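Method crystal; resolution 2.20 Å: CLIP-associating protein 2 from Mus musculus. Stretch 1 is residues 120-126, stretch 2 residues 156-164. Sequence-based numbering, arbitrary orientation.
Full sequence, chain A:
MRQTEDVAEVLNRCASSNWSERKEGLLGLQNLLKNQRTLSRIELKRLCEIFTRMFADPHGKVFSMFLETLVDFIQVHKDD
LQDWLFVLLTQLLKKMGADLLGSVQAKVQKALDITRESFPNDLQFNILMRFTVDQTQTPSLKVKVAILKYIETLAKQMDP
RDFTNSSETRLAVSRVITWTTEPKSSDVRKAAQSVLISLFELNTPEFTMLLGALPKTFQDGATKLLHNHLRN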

# COMPACT_ATOMS: atom_id res chain seq x y z
N PRO A 120 -2.84 9.74 7.09
CA PRO A 120 -2.48 11.01 6.44
C PRO A 120 -1.90 10.77 5.05
O PRO A 120 -1.15 9.82 4.84
CB PRO A 120 -1.41 11.60 7.37
CG PRO A 120 -1.65 10.96 8.69
CD PRO A 120 -2.16 9.58 8.39
N ASN A 121 -2.26 11.64 4.10
CA ASN A 121 -1.85 11.49 2.71
C ASN A 121 -0.34 11.61 2.48
O ASN A 121 0.24 10.82 1.74
CB ASN A 121 -2.62 12.47 1.81
CG ASN A 121 -4.10 12.11 1.67
OD1 ASN A 121 -4.47 10.94 1.65
ND2 ASN A 121 -4.94 13.14 1.53
N ASP A 122 0.28 12.62 3.10
CA ASP A 122 1.72 12.84 2.94
C ASP A 122 2.53 11.62 3.36
O ASP A 122 3.41 11.18 2.62
CB ASP A 122 2.19 14.11 3.68
CG ASP A 122 1.91 14.07 5.18
OD1 ASP A 122 0.98 13.35 5.63
OD2 ASP A 122 2.63 14.77 5.93
N LEU A 123 2.19 11.05 4.52
CA LEU A 123 2.83 9.84 5.04
C LEU A 123 2.68 8.64 4.09
O LEU A 123 3.65 7.91 3.85
CB LEU A 123 2.29 9.48 6.42
CG LEU A 123 2.47 10.41 7.63
CD1 LEU A 123 1.91 9.73 8.87
CD2 LEU A 123 3.93 10.81 7.88
N GLN A 124 1.47 8.44 3.58
CA GLN A 124 1.21 7.40 2.58
C GLN A 124 2.07 7.64 1.34
O GLN A 124 2.70 6.71 0.83
CB GLN A 124 -0.25 7.41 2.14
CG GLN A 124 -1.27 7.02 3.18
CD GLN A 124 -2.64 6.87 2.56
OE1 GLN A 124 -3.59 7.57 2.92
NE2 GLN A 124 -2.74 5.97 1.59
N PHE A 125 2.07 8.88 0.86
CA PHE A 125 2.79 9.24 -0.36
C PHE A 125 4.30 9.01 -0.23
O PHE A 125 4.94 8.53 -1.17
CB PHE A 125 2.51 10.69 -0.75
CG PHE A 125 3.06 11.07 -2.10
CD1 PHE A 125 4.23 11.83 -2.19
CD2 PHE A 125 2.42 10.66 -3.27
CE1 PHE A 125 4.75 12.18 -3.44
CE2 PHE A 125 2.93 11.01 -4.52
CZ PHE A 125 4.10 11.77 -4.60
N ASN A 126 4.85 9.33 0.94
CA ASN A 126 6.28 9.19 1.19
C ASN A 126 6.71 7.73 1.19
O ASN A 126 7.77 7.39 0.68
CB ASN A 126 6.68 9.89 2.49
CG ASN A 126 6.53 11.40 2.42
OD1 ASN A 126 6.46 12.07 3.46
ND2 ASN A 126 6.47 11.95 1.21
N LYS A 156 -5.55 11.89 -6.27
CA LYS A 156 -6.88 12.49 -6.42
C LYS A 156 -7.45 13.01 -5.10
O LYS A 156 -8.41 13.78 -5.10
CB LYS A 156 -7.87 11.49 -7.04
CG LYS A 156 -7.42 10.83 -8.35
CD LYS A 156 -7.17 11.85 -9.46
CE LYS A 156 -6.53 11.20 -10.68
NZ LYS A 156 -7.48 10.32 -11.43
N GLN A 157 -6.86 12.59 -3.98
CA GLN A 157 -7.34 13.02 -2.67
C GLN A 157 -6.32 13.85 -1.88
O GLN A 157 -6.62 14.34 -0.79
CB GLN A 157 -7.82 11.81 -1.85
CG GLN A 157 -6.74 10.81 -1.43
CD GLN A 157 -7.28 9.65 -0.59
OE1 GLN A 157 -8.22 8.97 -0.99
NE2 GLN A 157 -6.67 9.43 0.57
N MSE A 158 -5.12 14.01 -2.44
CA MSE A 158 -4.04 14.73 -1.77
C MSE A 158 -4.19 16.25 -1.80
O MSE A 158 -4.91 16.80 -2.63
CB MSE A 158 -2.70 14.37 -2.41
CG MSE A 158 -1.98 13.22 -1.76
SE MSE A 158 -0.59 12.54 -2.93
CE MSE A 158 0.76 13.94 -2.74
N ASP A 159 -3.49 16.91 -0.89
CA ASP A 159 -3.24 18.35 -0.97
C ASP A 159 -2.04 18.58 -1.88
O ASP A 159 -1.14 17.73 -1.91
CB ASP A 159 -2.95 18.93 0.41
CG ASP A 159 -4.20 19.26 1.20
OD1 ASP A 159 -5.29 19.40 0.59
OD2 ASP A 159 -4.09 19.39 2.44
N PRO A 160 -2.01 19.70 -2.62
CA PRO A 160 -0.85 20.03 -3.46
C PRO A 160 0.50 20.01 -2.73
O PRO A 160 1.50 19.58 -3.31
CB PRO A 160 -1.17 21.45 -3.95
CG PRO A 160 -2.66 21.48 -3.99
CD PRO A 160 -3.12 20.65 -2.82
N ARG A 161 0.53 20.45 -1.47
CA ARG A 161 1.80 20.50 -0.72
C ARG A 161 2.18 19.17 -0.06
O ARG A 161 3.13 19.10 0.73
CB ARG A 161 1.79 21.67 0.29
CG ARG A 161 3.18 22.12 0.82
CD ARG A 161 4.30 22.05 -0.23
NE ARG A 161 4.10 22.94 -1.37
CZ ARG A 161 4.54 22.71 -2.60
NH1 ARG A 161 5.20 21.59 -2.88
NH2 ARG A 161 4.30 23.58 -3.57
N ASP A 162 1.46 18.11 -0.40
CA ASP A 162 1.87 16.76 -0.02
C ASP A 162 2.89 16.23 -1.03
O ASP A 162 3.58 15.24 -0.77
CB ASP A 162 0.66 15.82 0.05
CG ASP A 162 -0.29 16.14 1.19
OD1 ASP A 162 -1.49 15.84 1.06
OD2 ASP A 162 0.16 16.69 2.22
N PHE A 163 2.98 16.90 -2.18
CA PHE A 163 3.90 16.54 -3.24
C PHE A 163 4.98 17.61 -3.41
O PHE A 163 4.69 18.73 -3.84
CB PHE A 163 3.14 16.30 -4.55
CG PHE A 163 4.03 16.13 -5.75
CD1 PHE A 163 4.09 17.12 -6.73
CD2 PHE A 163 4.79 14.98 -5.91
CE1 PHE A 163 4.91 16.96 -7.85
CE2 PHE A 163 5.61 14.82 -7.03
CZ PHE A 163 5.67 15.81 -7.99
N THR A 164 6.22 17.25 -3.08
CA THR A 164 7.35 18.18 -3.15
C THR A 164 8.50 17.66 -4.01
O THR A 164 8.72 16.45 -4.12
CB THR A 164 7.90 18.53 -1.74
OG1 THR A 164 8.20 17.33 -1.03
CG2 THR A 164 6.89 19.35 -0.94
O HOH W 1 -3.93 15.81 2.48

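The most unusual feature of this contact is the selenomethionine at position 158, whose terminal methyl lies over one face of the Phe125 ring. Met158 CE sits 3.8 Å from the centroid of the Phe125 ring and only 17° off the ring normal, a CH-pi arrangement in which the slightly positive methyl hydrogens meet the electron-rich face. The selenium comes in obliquely, with Met158 SE 3.6 Å from Phe125 CD2. A long, flexible, polarizable side chain suits this place: the CA-to-CB bond of Met158 points sideways, yet the chain bends so that its end reaches the helix. Its chi1 of -92° lies between wells, while chi2 is t and chi3 is p.

Phe125, with chi1 t, is directed toward the second stretch and meets it at several points. Beyond Met158, Phe125 CZ lies 3.5 Å from Phe163 CD2. The two ring planes stand at 88°, with centroids 5.9 Å apart, and the edge of the Phe163 ring receives Phe125 CZ. Phe125 CD1 also lies 3.8 Å from the backbone atom Asp162 O. Broad, flat phenylalanine side chains serve well here, since both residues are buried and offer large apolar surfaces to pack.

One turn earlier on the helix, Asn121 handles the polar part of the contact. Gln157 NE2 donates a hydrogen bond to Asn121 OD1 at 2.9 Å, and the nearly straight angle of 171° marks it as well formed. The length of Gln157 matters: its CA-to-CB bond points sideways, but its amide extends far enough to meet the shorter asparagine. Asparagine can accept with one end of its amide and donate with the other, and Asn121 does both: Asn121 ND2 gives a hydrogen bond of 3.0 Å to a water, which in turn donates to Asp162 OD1 at 2.8 Å. The water thus bridges the two side chains. Asn121 CB also packs against Met158 CG at 3.7 Å.

Asp162 suits its position because its carboxylate accepts from more than one side. Besides the water, Asp162 OD1 accepts a hydrogen bond from Asp159 N at 3.0 Å, and the backbone bond from Asp162 N to Asp159 O, also 3.0 Å, closes the turn in the other direction. This pairing braces the loop where it approaches the helix. Close by, Asp162 OD2 lies 3.6 Å from Asp122 CB, while Asp122 OD1 accepts a weak 2.8 Å hydrogen bond from Leu123 N within its own stretch.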